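Mitochondrial import inner membrane translocase subunit TIM21 (Saccharomyces cerevisiae, PDB 2CIU) keeps the TOM and TIM23 translocases in close contact during import of transit peptide-containing proteins, as a component of the mitochondrial inner-membrane TIM23 complex. Local coordinates at residues S5-L10 and I58-K63; K22-L27 and K113-I118; K41-L46 and H77-K82; V87-K92 and P100-M105. All blocks are in the same frame, centred on the assembly; numbering follows the deposited sequence.

Contact 1: residues S5-L10 and I58-K63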
loop_
_atom_site.group_PDB
_atom_site.type_symbol
_atom_site.label_atom_id
_atom_site.label_comp_id
_atom_site.label_asym_id
_atom_site.label_seq_id
_atom_site.Cartn_x
_atom_site.Cartn_y
_atom_site.Cartn_z
ATOM N N SER A 5 -4.499 -8.968 15.388
ATOM C CA SER A 5 -4.935 -8.974 13.962
ATOM C C SER A 5 -4.911 -7.566 13.376
ATOM O O SER A 5 -5.313 -7.367 12.234
ATOM C CB SER A 5 -6.350 -9.543 13.848
ATOM O OG SER A 5 -6.732 -9.671 12.491
ATOM N N GLY A 6 -4.433 -6.603 14.166
ATOM C CA GLY A 6 -4.364 -5.215 13.733
ATOM C C GLY A 6 -3.687 -5.017 12.392
ATOM O O GLY A 6 -4.303 -4.531 11.444
ATOM N N ASP A 7 -2.414 -5.393 12.313
ATOM C CA ASP A 7 -1.648 -5.261 11.083
ATOM C C ASP A 7 -2.125 -6.219 9.992
ATOM O O ASP A 7 -2.068 -5.898 8.814
ATOM C CB ASP A 7 -0.160 -5.506 11.347
ATOM C CG ASP A 7 0.502 -4.346 12.058
ATOM O OD1 ASP A 7 -0.073 -3.246 12.035
ATOM O OD2 ASP A 7 1.601 -4.534 12.623
ATOM N N THR A 8 -2.592 -7.398 10.392
ATOM C CA THR A 8 -3.057 -8.362 9.413
ATOM C C THR A 8 -4.270 -7.807 8.670
ATOM O O THR A 8 -4.319 -7.840 7.442
ATOM C CB THR A 8 -3.420 -9.701 10.084
ATOM O OG1 THR A 8 -2.238 -10.282 10.648
ATOM C CG2 THR A 8 -4.017 -10.667 9.061
ATOM N N GLN A 9 -5.240 -7.279 9.409
ATOM C CA GLN A 9 -6.425 -6.718 8.767
ATOM C C GLN A 9 -6.074 -5.472 7.973
ATOM O O GLN A 9 -6.616 -5.240 6.899
ATOM C CB GLN A 9 -7.512 -6.401 9.804
ATOM C CG GLN A 9 -7.950 -7.638 10.569
ATOM C CD GLN A 9 -9.290 -7.500 11.277
ATOM O OE1 GLN A 9 -9.566 -8.235 12.222
ATOM N NE2 GLN A 9 -10.130 -6.579 10.818
ATOM N N LEU A 10 -5.147 -4.677 8.489
ATOM C CA LEU A 10 -4.750 -3.459 7.802
ATOM C C LEU A 10 -4.156 -3.807 6.435
ATOM O O LEU A 10 -4.490 -3.195 5.417
ATOM C CB LEU A 10 -3.731 -2.701 8.661
ATOM C CG LEU A 10 -3.497 -1.227 8.350
ATOM C CD1 LEU A 10 -4.793 -0.454 8.539
ATOM C CD2 LEU A 10 -2.415 -0.688 9.277
ATOM N N ILE A 58 5.153 -8.367 7.470
ATOM C CA ILE A 58 4.193 -7.287 7.306
ATOM C C ILE A 58 3.905 -6.698 8.691
ATOM O O ILE A 58 3.465 -7.400 9.604
ATOM C CB ILE A 58 2.893 -7.810 6.663
ATOM C CG1 ILE A 58 3.183 -8.242 5.223
ATOM C CG2 ILE A 58 1.821 -6.731 6.674
ATOM C CD1 ILE A 58 2.077 -9.056 4.582
ATOM N N VAL A 59 4.167 -5.404 8.843
ATOM C CA VAL A 59 3.953 -4.727 10.122
ATOM C C VAL A 59 3.743 -3.236 9.890
ATOM O O VAL A 59 4.045 -2.719 8.821
ATOM C CB VAL A 59 5.197 -4.840 11.051
ATOM C CG1 VAL A 59 5.531 -6.307 11.336
ATOM C CG2 VAL A 59 6.377 -4.127 10.410
ATOM N N SER A 60 3.227 -2.550 10.904
ATOM C CA SER A 60 3.066 -1.105 10.807
ATOM C C SER A 60 3.933 -0.515 11.902
ATOM O O SER A 60 4.325 -1.211 12.838
ATOM C CB SER A 60 1.615 -0.664 11.036
ATOM O OG SER A 60 1.185 -0.945 12.351
ATOM N N THR A 61 4.265 0.757 11.750
ATOM C CA THR A 61 5.035 1.463 12.768
ATOM C C THR A 61 4.118 2.585 13.253
ATOM O O THR A 61 3.299 3.101 12.485
ATOM C CB THR A 61 6.351 2.049 12.207
ATOM O OG1 THR A 61 7.113 2.599 13.296
ATOM C CG2 THR A 61 6.075 3.146 11.181
ATOM N N LYS A 62 4.239 2.954 14.526
ATOM C CA LYS A 62 3.382 3.997 15.082
ATOM C C LYS A 62 4.114 5.310 15.301
ATOM O O LYS A 62 5.289 5.312 15.649
ATOM C CB LYS A 62 2.811 3.547 16.420
ATOM C CG LYS A 62 2.068 2.229 16.383
ATOM C CD LYS A 62 1.783 1.781 17.806
ATOM C CE LYS A 62 1.315 0.341 17.886
ATOM N NZ LYS A 62 2.451 -0.591 17.672
ATOM N N LYS A 63 3.406 6.418 15.104
ATOM C CA LYS A 63 3.997 7.739 15.313
ATOM C C LYS A 63 2.898 8.704 15.768
ATOM O O LYS A 63 1.819 8.762 15.172
ATOM C CB LYS A 63 4.662 8.241 14.022
ATOM C CG LYS A 63 5.575 9.458 14.219
ATOM C CD LYS A 63 6.267 9.831 12.914
ATOM C CE LYS A 63 7.238 10.983 13.093
ATOM N NZ LYS A 63 6.549 12.181 13.643
HETATM O O HOH W 1 2.449 -3.403 14.760
#

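Contact 2: residues K22-L27 and K113-I118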
loop_
_atom_site.group_PDB
_atom_site.type_symbol
_atom_site.label_atom_id
_atom_site.label_comp_id
_atom_site.label_asym_id
_atom_site.label_seq_id
_atom_site.Cartn_x
_atom_site.Cartn_y
_atom_site.Cartn_z
ATOM N N LYS A 22 -8.070 -1.039 -11.257
ATOM C CA LYS A 22 -7.732 -1.157 -12.673
ATOM C C LYS A 22 -6.484 -0.388 -13.096
ATOM O O LYS A 22 -5.641 -0.915 -13.829
ATOM C CB LYS A 22 -8.916 -0.708 -13.538
ATOM N N ASP A 23 -6.363 0.857 -12.648
ATOM C CA ASP A 23 -5.198 1.662 -13.009
ATOM C C ASP A 23 -3.905 1.056 -12.484
ATOM O O ASP A 23 -2.901 1.038 -13.193
ATOM C CB ASP A 23 -5.333 3.092 -12.477
ATOM C CG ASP A 23 -6.315 3.928 -13.282
ATOM O OD1 ASP A 23 -6.366 3.768 -14.519
ATOM O OD2 ASP A 23 -7.022 4.763 -12.680
ATOM N N ILE A 24 -3.927 0.569 -11.247
ATOM C CA ILE A 24 -2.734 -0.033 -10.656
ATOM C C ILE A 24 -2.364 -1.313 -11.400
ATOM O O ILE A 24 -1.183 -1.568 -11.671
ATOM C CB ILE A 24 -2.932 -0.368 -9.159
ATOM C CG1 ILE A 24 -3.190 0.913 -8.358
ATOM C CG2 ILE A 24 -1.692 -1.080 -8.624
ATOM C CD1 ILE A 24 -2.066 1.911 -8.451
ATOM N N ARG A 25 -3.369 -2.114 -11.743
ATOM C CA ARG A 25 -3.092 -3.347 -12.471
ATOM C C ARG A 25 -2.431 -3.012 -13.804
ATOM O O ARG A 25 -1.569 -3.743 -14.277
ATOM C CB ARG A 25 -4.378 -4.144 -12.708
ATOM C CG ARG A 25 -5.010 -4.691 -11.439
ATOM C CD ARG A 25 -6.123 -5.693 -11.763
ATOM N NE ARG A 25 -5.583 -6.946 -12.283
ATOM C CZ ARG A 25 -5.121 -7.936 -11.528
ATOM N NH1 ARG A 25 -5.132 -7.835 -10.206
ATOM N NH2 ARG A 25 -4.639 -9.035 -12.096
ATOM N N SER A 26 -2.832 -1.895 -14.403
ATOM C CA SER A 26 -2.255 -1.472 -15.668
ATOM C C SER A 26 -0.805 -1.043 -15.465
ATOM O O SER A 26 0.055 -1.353 -16.286
ATOM C CB SER A 26 -3.067 -0.316 -16.259
ATOM O OG SER A 26 -2.541 0.085 -17.510
ATOM N N LEU A 27 -0.536 -0.325 -14.373
ATOM C CA LEU A 27 0.826 0.112 -14.086
ATOM C C LEU A 27 1.733 -1.089 -13.838
ATOM O O LEU A 27 2.923 -1.057 -14.148
ATOM C CB LEU A 27 0.854 1.039 -12.858
ATOM C CG LEU A 27 0.100 2.370 -12.981
ATOM C CD1 LEU A 27 0.235 3.153 -11.668
ATOM C CD2 LEU A 27 0.651 3.174 -14.141
ATOM N N LYS A 113 4.232 7.418 -12.617
ATOM C CA LYS A 113 3.957 8.488 -11.678
ATOM C C LYS A 113 3.335 7.881 -10.434
ATOM O O LYS A 113 2.542 6.936 -10.528
ATOM C CB LYS A 113 2.985 9.498 -12.293
ATOM C CG LYS A 113 2.675 10.678 -11.386
ATOM C CD LYS A 113 1.894 11.742 -12.134
ATOM C CE LYS A 113 1.715 12.985 -11.273
ATOM N NZ LYS A 113 0.995 14.063 -12.008
ATOM N N ARG A 114 3.703 8.410 -9.268
ATOM C CA ARG A 114 3.144 7.924 -8.017
ATOM C C ARG A 114 1.628 7.991 -8.124
ATOM O O ARG A 114 1.068 9.022 -8.511
ATOM C CB ARG A 114 3.632 8.789 -6.851
ATOM C CG ARG A 114 2.928 8.527 -5.551
ATOM C CD ARG A 114 3.685 9.204 -4.421
ATOM N NE ARG A 114 4.999 8.597 -4.225
ATOM C CZ ARG A 114 5.906 9.056 -3.366
ATOM N NH1 ARG A 114 5.635 10.138 -2.641
ATOM N NH2 ARG A 114 7.054 8.420 -3.211
ATOM N N TYR A 115 0.960 6.895 -7.770
ATOM C CA TYR A 115 -0.486 6.814 -7.862
ATOM C C TYR A 115 -1.171 6.808 -6.504
ATOM O O TYR A 115 -0.957 5.908 -5.695
ATOM C CB TYR A 115 -0.870 5.544 -8.633
ATOM C CG TYR A 115 -2.309 5.494 -9.052
ATOM C CD1 TYR A 115 -2.681 5.805 -10.359
ATOM C CD2 TYR A 115 -3.307 5.159 -8.141
ATOM C CE1 TYR A 115 -4.017 5.784 -10.744
ATOM C CE2 TYR A 115 -4.644 5.130 -8.519
ATOM C CZ TYR A 115 -4.990 5.444 -9.817
ATOM O OH TYR A 115 -6.316 5.421 -10.178
ATOM N N TYR A 116 -2.001 7.812 -6.249
ATOM C CA TYR A 116 -2.705 7.875 -4.976
ATOM C C TYR A 116 -4.062 7.187 -4.997
ATOM O O TYR A 116 -4.941 7.541 -5.781
ATOM C CB TYR A 116 -2.898 9.337 -4.544
ATOM C CG TYR A 116 -1.659 9.953 -3.939
ATOM C CD1 TYR A 116 -1.494 9.994 -2.555
ATOM C CD2 TYR A 116 -0.632 10.446 -4.745
ATOM C CE1 TYR A 116 -0.332 10.509 -1.984
ATOM C CE2 TYR A 116 0.539 10.967 -4.182
ATOM C CZ TYR A 116 0.678 10.989 -2.802
ATOM O OH TYR A 116 1.841 11.460 -2.237
ATOM N N LEU A 117 -4.218 6.185 -4.145
ATOM C CA LEU A 117 -5.489 5.491 -4.008
ATOM C C LEU A 117 -6.326 6.305 -3.035
ATOM O O LEU A 117 -7.542 6.403 -3.166
ATOM C CB LEU A 117 -5.290 4.077 -3.462
ATOM C CG LEU A 117 -4.710 3.061 -4.450
ATOM C CD1 LEU A 117 -4.456 1.735 -3.734
ATOM C CD2 LEU A 117 -5.674 2.871 -5.610
ATOM N N ILE A 118 -5.660 6.887 -2.044
ATOM C CA ILE A 118 -6.344 7.705 -1.059
ATOM C C ILE A 118 -5.526 8.966 -0.878
ATOM O O ILE A 118 -4.391 8.917 -0.404
ATOM C CB ILE A 118 -6.488 6.959 0.283
ATOM C CG1 ILE A 118 -7.389 5.736 0.071
ATOM C CG2 ILE A 118 -7.065 7.889 1.352
ATOM C CD1 ILE A 118 -7.575 4.868 1.277
#

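Contact 3: residues K41-L46 and H77-K82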
loop_
_atom_site.group_PDB
_atom_site.type_symbol
_atom_site.label_atom_id
_atom_site.label_comp_id
_atom_site.label_asym_id
_atom_site.label_seq_id
_atom_site.Cartn_x
_atom_site.Cartn_y
_atom_site.Cartn_z
ATOM N N LYS A 41 1.129 -11.169 -6.411
ATOM C CA LYS A 41 1.786 -11.628 -5.203
ATOM C C LYS A 41 2.060 -10.407 -4.317
ATOM O O LYS A 41 2.278 -9.313 -4.833
ATOM C CB LYS A 41 3.094 -12.304 -5.598
ATOM C CG LYS A 41 3.907 -12.862 -4.460
ATOM C CD LYS A 41 5.172 -13.508 -5.008
ATOM C CE LYS A 41 5.983 -14.170 -3.922
ATOM N NZ LYS A 41 7.116 -14.935 -4.528
ATOM N N ALA A 42 2.011 -10.595 -3.004
ATOM C CA ALA A 42 2.253 -9.498 -2.072
ATOM C C ALA A 42 3.078 -9.960 -0.881
ATOM O O ALA A 42 2.999 -11.112 -0.457
ATOM C CB ALA A 42 0.914 -8.901 -1.589
ATOM N N TYR A 43 3.875 -9.047 -0.338
ATOM C CA TYR A 43 4.718 -9.355 0.803
ATOM C C TYR A 43 5.178 -8.056 1.429
ATOM O O TYR A 43 4.929 -6.978 0.874
ATOM C CB TYR A 43 5.932 -10.210 0.392
ATOM C CG TYR A 43 6.555 -9.844 -0.937
ATOM C CD1 TYR A 43 7.324 -8.684 -1.074
ATOM C CD2 TYR A 43 6.353 -10.639 -2.078
ATOM C CE1 TYR A 43 7.876 -8.320 -2.304
ATOM C CE2 TYR A 43 6.897 -10.272 -3.319
ATOM C CZ TYR A 43 7.661 -9.107 -3.419
ATOM O OH TYR A 43 8.189 -8.710 -4.626
ATOM N N GLY A 44 5.830 -8.178 2.579
ATOM C CA GLY A 44 6.315 -7.018 3.307
ATOM C C GLY A 44 7.395 -6.250 2.581
ATOM O O GLY A 44 7.873 -6.633 1.530
ATOM N N GLU A 45 7.793 -5.138 3.179
ATOM C CA GLU A 45 8.816 -4.278 2.610
ATOM C C GLU A 45 10.124 -5.002 2.292
ATOM O O GLU A 45 10.668 -5.721 3.128
ATOM C CB GLU A 45 9.058 -3.135 3.596
ATOM C CG GLU A 45 10.061 -2.104 3.191
ATOM C CD GLU A 45 10.044 -0.939 4.157
ATOM O OE1 GLU A 45 9.948 -1.188 5.378
ATOM O OE2 GLU A 45 10.128 0.216 3.701
ATOM N N LEU A 46 10.626 -4.799 1.079
ATOM C CA LEU A 46 11.877 -5.415 0.654
ATOM C C LEU A 46 13.049 -4.659 1.247
ATOM O O LEU A 46 13.134 -3.435 1.118
ATOM C CB LEU A 46 12.001 -5.409 -0.869
ATOM C CG LEU A 46 11.005 -6.322 -1.590
ATOM C CD1 LEU A 46 11.147 -6.144 -3.098
ATOM C CD2 LEU A 46 11.258 -7.773 -1.188
ATOM N N HIS A 77 4.704 -4.633 -0.677
ATOM C CA HIS A 77 4.821 -4.667 -2.117
ATOM C C HIS A 77 3.779 -5.553 -2.743
ATOM O O HIS A 77 3.255 -6.448 -2.091
ATOM C CB HIS A 77 6.183 -5.219 -2.546
ATOM C CG HIS A 77 7.341 -4.338 -2.192
ATOM N ND1 HIS A 77 8.014 -4.430 -0.992
ATOM C CD2 HIS A 77 7.955 -3.358 -2.894
ATOM C CE1 HIS A 77 8.997 -3.545 -0.975
ATOM N NE2 HIS A 77 8.984 -2.884 -2.117
ATOM N N VAL A 78 3.504 -5.280 -4.015
ATOM C CA VAL A 78 2.588 -6.081 -4.819
ATOM C C VAL A 78 3.395 -6.327 -6.086
ATOM O O VAL A 78 3.901 -5.392 -6.715
ATOM C CB VAL A 78 1.269 -5.346 -5.136
ATOM C CG1 VAL A 78 0.423 -6.192 -6.098
ATOM C CG2 VAL A 78 0.486 -5.107 -3.840
ATOM N N GLU A 79 3.532 -7.597 -6.448
ATOM C CA GLU A 79 4.344 -7.978 -7.590
ATOM C C GLU A 79 3.613 -8.734 -8.687
ATOM O O GLU A 79 2.865 -9.667 -8.403
ATOM C CB GLU A 79 5.510 -8.847 -7.104
ATOM C CG GLU A 79 6.382 -9.386 -8.240
ATOM C CD GLU A 79 7.489 -10.315 -7.780
ATOM O OE1 GLU A 79 8.183 -10.871 -8.655
ATOM O OE2 GLU A 79 7.682 -10.501 -6.562
ATOM N N SER A 80 3.829 -8.315 -9.930
ATOM C CA SER A 80 3.258 -9.012 -11.087
ATOM C C SER A 80 4.460 -9.672 -11.748
ATOM O O SER A 80 5.592 -9.488 -11.309
ATOM C CB SER A 80 2.617 -8.037 -12.076
ATOM O OG SER A 80 3.597 -7.204 -12.677
ATOM N N LYS A 81 4.227 -10.444 -12.804
ATOM C CA LYS A 81 5.342 -11.088 -13.493
ATOM C C LYS A 81 6.290 -10.063 -14.135
ATOM O O LYS A 81 7.421 -10.394 -14.496
ATOM C CB LYS A 81 4.813 -12.031 -14.581
ATOM C CG LYS A 81 4.036 -13.222 -14.050
ATOM C CD LYS A 81 3.330 -13.950 -15.188
ATOM C CE LYS A 81 2.374 -15.008 -14.658
ATOM N NZ LYS A 81 1.477 -15.513 -15.735
ATOM N N LYS A 82 5.837 -8.820 -14.275
ATOM C CA LYS A 82 6.667 -7.804 -14.911
ATOM C C LYS A 82 7.120 -6.636 -14.040
ATOM O O LYS A 82 8.124 -5.997 -14.351
ATOM C CB LYS A 82 5.946 -7.238 -16.135
ATOM C CG LYS A 82 5.458 -8.305 -17.100
ATOM C CD LYS A 82 4.997 -7.723 -18.420
ATOM C CE LYS A 82 6.189 -7.328 -19.278
ATOM N NZ LYS A 82 5.810 -7.137 -20.707
HETATM O O HOH W 2 8.843 -12.827 -5.877
#

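Contact 4: residues V87-K92 and P100-M105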
loop_
_atom_site.group_PDB
_atom_site.type_symbol
_atom_site.label_atom_id
_atom_site.label_comp_id
_atom_site.label_asym_id
_atom_site.label_seq_id
_atom_site.Cartn_x
_atom_site.Cartn_y
_atom_site.Cartn_z
ATOM N N VAL A 87 3.843 -0.047 -1.906
ATOM C CA VAL A 87 2.607 0.573 -1.441
ATOM C C VAL A 87 2.870 1.191 -0.081
ATOM O O VAL A 87 3.473 0.561 0.786
ATOM C CB VAL A 87 1.470 -0.478 -1.290
ATOM C CG1 VAL A 87 0.179 0.188 -0.840
ATOM C CG2 VAL A 87 1.260 -1.203 -2.618
ATOM N N HIS A 88 2.440 2.438 0.088
ATOM C CA HIS A 88 2.606 3.139 1.354
ATOM C C HIS A 88 1.213 3.450 1.884
ATOM O O HIS A 88 0.371 3.961 1.152
ATOM C CB HIS A 88 3.356 4.457 1.139
ATOM C CG HIS A 88 3.310 5.367 2.327
ATOM N ND1 HIS A 88 4.216 5.287 3.362
ATOM C CD2 HIS A 88 2.424 6.330 2.673
ATOM C CE1 HIS A 88 3.888 6.161 4.297
ATOM N NE2 HIS A 88 2.806 6.806 3.904
ATOM N N LEU A 89 0.985 3.142 3.153
ATOM C CA LEU A 89 -0.295 3.384 3.795
ATOM C C LEU A 89 -0.122 4.061 5.145
ATOM O O LEU A 89 0.770 3.706 5.916
ATOM C CB LEU A 89 -1.029 2.046 4.005
ATOM C CG LEU A 89 -2.303 2.031 4.853
ATOM C CD1 LEU A 89 -3.397 2.822 4.152
ATOM C CD2 LEU A 89 -2.751 0.576 5.089
ATOM N N GLU A 90 -0.962 5.063 5.391
ATOM C CA GLU A 90 -1.019 5.763 6.665
ATOM C C GLU A 90 -2.462 5.610 7.139
ATOM O O GLU A 90 -3.394 5.929 6.400
ATOM C CB GLU A 90 -0.718 7.254 6.509
ATOM C CG GLU A 90 -0.687 7.963 7.865
ATOM C CD GLU A 90 -0.534 9.470 7.743
ATOM O OE1 GLU A 90 -0.091 9.945 6.681
ATOM O OE2 GLU A 90 -0.854 10.180 8.724
ATOM N N ALA A 91 -2.647 5.112 8.352
ATOM C CA ALA A 91 -3.987 4.950 8.902
ATOM C C ALA A 91 -4.041 5.484 10.324
ATOM O O ALA A 91 -3.008 5.731 10.948
ATOM C CB ALA A 91 -4.393 3.466 8.877
ATOM N N LYS A 92 -5.248 5.676 10.840
ATOM C CA LYS A 92 -5.390 6.149 12.205
ATOM C C LYS A 92 -6.686 5.627 12.784
ATOM O O LYS A 92 -7.687 5.489 12.074
ATOM C CB LYS A 92 -5.357 7.683 12.266
ATOM C CG LYS A 92 -6.647 8.397 11.930
ATOM C CD LYS A 92 -6.500 9.892 12.228
ATOM C CE LYS A 92 -7.797 10.648 12.008
ATOM N NZ LYS A 92 -7.644 12.100 12.298
ATOM N N PRO A 100 -9.838 1.242 11.221
ATOM C CA PRO A 100 -9.231 2.572 11.214
ATOM C C PRO A 100 -9.400 3.297 9.898
ATOM O O PRO A 100 -9.619 2.686 8.849
ATOM C CB PRO A 100 -7.767 2.283 11.539
ATOM C CG PRO A 100 -7.556 0.931 10.928
ATOM C CD PRO A 100 -8.810 0.197 11.357
ATOM N N ASP A 101 -9.295 4.617 9.953
ATOM C CA ASP A 101 -9.412 5.421 8.753
ATOM C C ASP A 101 -8.121 5.378 7.950
ATOM O O ASP A 101 -7.029 5.383 8.517
ATOM C CB ASP A 101 -9.705 6.882 9.108
ATOM C CG ASP A 101 -11.040 7.061 9.792
ATOM O OD1 ASP A 101 -12.040 6.519 9.283
ATOM O OD2 ASP A 101 -11.089 7.762 10.827
ATOM N N PHE A 102 -8.241 5.305 6.630
ATOM C CA PHE A 102 -7.062 5.339 5.781
ATOM C C PHE A 102 -6.875 6.831 5.513
ATOM O O PHE A 102 -7.765 7.492 4.976
ATOM C CB PHE A 102 -7.292 4.590 4.466
ATOM C CG PHE A 102 -6.996 3.110 4.541
ATOM C CD1 PHE A 102 -6.875 2.465 5.768
ATOM C CD2 PHE A 102 -6.856 2.364 3.378
ATOM C CE1 PHE A 102 -6.618 1.096 5.834
ATOM C CE2 PHE A 102 -6.601 0.990 3.433
ATOM C CZ PHE A 102 -6.481 0.359 4.658
ATOM N N ILE A 103 -5.722 7.353 5.917
ATOM C CA ILE A 103 -5.398 8.766 5.766
ATOM C C ILE A 103 -4.682 9.092 4.456
ATOM O O ILE A 103 -4.929 10.130 3.838
ATOM C CB ILE A 103 -4.492 9.221 6.938
ATOM C CG1 ILE A 103 -5.226 9.045 8.265
ATOM C CG2 ILE A 103 -4.058 10.674 6.737
ATOM C CD1 ILE A 103 -4.366 9.341 9.475
ATOM N N ASN A 104 -3.807 8.196 4.027
ATOM C CA ASN A 104 -3.021 8.419 2.826
ATOM C C ASN A 104 -2.618 7.047 2.307
ATOM O O ASN A 104 -2.272 6.178 3.086
ATOM C CB ASN A 104 -1.762 9.225 3.208
ATOM C CG ASN A 104 -0.854 9.523 2.027
ATOM O OD1 ASN A 104 0.363 9.694 2.194
ATOM N ND2 ASN A 104 -1.429 9.599 0.836
ATOM N N MET A 105 -2.692 6.848 0.999
ATOM C CA MET A 105 -2.276 5.575 0.434
ATOM C C MET A 105 -1.845 5.774 -1.008
ATOM O O MET A 105 -2.593 6.311 -1.825
ATOM C CB MET A 105 -3.407 4.550 0.526
ATOM C CG MET A 105 -2.981 3.181 0.025
ATOM S SD MET A 105 -4.343 1.984 0.112
ATOM C CE MET A 105 -3.411 0.509 0.153
HETATM O O HOH W 3 1.697 9.236 4.848
#

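Contact 1: residues S5-L10 and I58-K63
The hydroxyl OG of S60 is gripped from two directions: it donates to D7 OD1 across the contact, with OG and OD1 2.6 Å apart, and it is also hydrogen-bonded to H72 ND1 on the adjoining strand 70-79. D7 offers OD1 on its syn side, and the hydroxyl sits only 19° out of the carboxylate plane. The other oxygen serves the backbone. D7 OD2 takes a weak, bent hydrogen bond from S60 N at 3.1 Å, and a water donates to OD2 at 2.6 Å while making a long, weak bond to S60 O. One carboxylate thus spans both the side chain and the amide of a single serine, which fixes the rotation of the carboxylate. The placement depends on S60 holding OG between its backbone N and carbonyl carbon (chi1 65°), facing the helix. A serine is small enough to let an aspartate come this close, and aspartate suits the first turn of helix 6-20, where a negative group probably gains from the helix dipole. V59 lies beside the same group, its CA 3.4 Å from D7 OD2. One turn further, L10 CD2 comes within 4.4 Å of S60 CB, and L10 continues onto L89 and A91 of strand 84-92, so the polar bridge sits at the border of the apolar layer. The arrangement ties the start of the N-terminal helix to the beginning of edge strand 60-64, consistent with the helix-on-curved-sheet architecture of the NTF2 clan, to which the TIM21 intermembrane-space domain belongs.

Contact 2: residues K22-L27 and K113-I118
I24 of the short helix 22-27 and Y115 of strand 115-116 bring the two backbones nearest, their CA atoms 7.7 Å apart, so side chains alone bridge the gap. Y115 does most of this. Its chi1 of -167° sets CG anti to the backbone N, and the ring beyond it reaches D23 and I24. There the hydroxyl donates to D23, with Y115 OH 2.7 Å from D23 OD2, on the anti lone pair, the one turned away from the other oxygen. The two side chains cross at about a right angle, with carboxylate and ring planes 55° apart, and D23 CB also lies 3.5 Å from Y115 CE1. Below the hydroxyl the ring is packed by carbon: I24 CD1 meets Y115 CD2 at 3.5 Å, an oblique approach, and L27 CD1 reaches Y115 CB at 4.0 Å. Branched I24 also touches L117 with CG1, 4.2 Å from L117 CD2, and runs inward to V18 of helix 6-20 and V107 of strand 101-108. The chain turns a corner at L117, where L117 and I118 both face M105 in a classic beta bulge. An alanine at Y115 would probably leave D23 OD2 without its tyrosine donor and open a gap beside I24 CD1, although the contact of L27 with CB could remain. Tyrosine suits a place between buried I24 and exposed D23, giving hydrocarbon to one and a hydroxyl to the other. The D23 carboxylate, if charged as expected, would probably polarise the hydroxyl and strengthen this bond at the outer end, with apolar packing within.

Contact 3: residues K41-L46 and H77-K82
E79 OE2 receives the hydroxyl of Y43, with Y43 OH and E79 OE2 2.7 Å apart, and a water that donates to the same oxygen passes the link on to K41 NZ. OE2 lies at the edge of the tyrosine ring, in its plane, but the hydroxyl comes from above the carboxylate, the two planes being 83° apart. The extended chains of K41 and E79 bring opposite charges to the same neighbourhood, with water between them. Below these side chains runs the antiparallel backbone ladder. E79 N bonds to K41 O at 2.7 Å, and H77 N meets Y43 O at 2.8 Å, almost straight at 177°. Beyond Y43 the chain curls round the H77 imidazole: H77 ND1 makes a weak bond to G44 O at 3.4 Å, in the plane of the ring. L46 lies over one face of that imidazole, its CG 3.8 Å from the ring centroid and displaced toward the rim, a CH-pi contact. Y43 closes in obliquely on H77, with CE1 3.5 Å from H77 CB; its CG stands between backbone N and carbonyl carbon (chi1 39°), which starts the ring toward the neighbouring strand. An alanine at Y43 would probably leave E79 OE2 without its phenol donor and open a gap beside H77 CB. The sheet face of small A42 and V78 packs on V15 of helix 6-20, while the other carries K41, Y43, H77 and E79. This is an antiparallel pairing within a curved sheet packed on a helix, consistent with the NTF2-like fold.

Contact 4: residues V87-K92 and P100-M105
One face of the F102 ring carries L89 CD1, which lies 3.5 Å from the ring centroid and almost squarely over it in a CH-pi contact; A91 CB comes in obliquely, 4.1 Å from F102 CD1. With only a methyl group, A91 fits against both this ring and P100. R13 of helix 6-20 makes a cation-pi contact with the same ring. The H88 imidazole has a water at its edge, in plane, hydrogen-bonded to NE2; the same water donates to E90 OE1 and N104 OD1. H88 ND1 is bonded to R75, and E90 OE2 to H71, so the polar face is held by strand 70-79 as well. Between these faces the hairpin of strands 84-92 and 101-108 carries a classic beta bulge: I103 and N104 both face E90. E90 O accepts from I103 N at 2.8 Å and weakly from N104 N at 3.3 Å, while I103 itself takes nearly helical backbone angles (-91°, -37°). The extra residue swings I103 onto the polar face, where its CD1 presses on K92 CB at 3.4 Å, a tight fit. Past the bulge the pairing resumes, K92 O accepting from D101 N at 2.8 Å. At the far end, the extended, unbranched chain of M105 reaches with CE to V87 CG1, 3.7 Å away.

In the fold
From the N terminus, contact 1 opens at the start of helix 6-20 and closes at strand 60-64, after 47 intervening residues. Contact 2 opens on the next helix, inside that span, and closes only at 113-118, so the two cross. Contact 3 also starts before contact 1 closes and ends after it, crossing it, yet lies wholly within the span of contact 2. Contact 4, a local hairpin, follows contacts 1 and 3 in series and is likewise enclosed by contact 2. L10 packs on F102 and P100, joining contacts 1 and 4; strands 101-108 and 115-116, neighbours in the sheet, join contacts 4 and 2. Together they tie both helices to one curled antiparallel sheet.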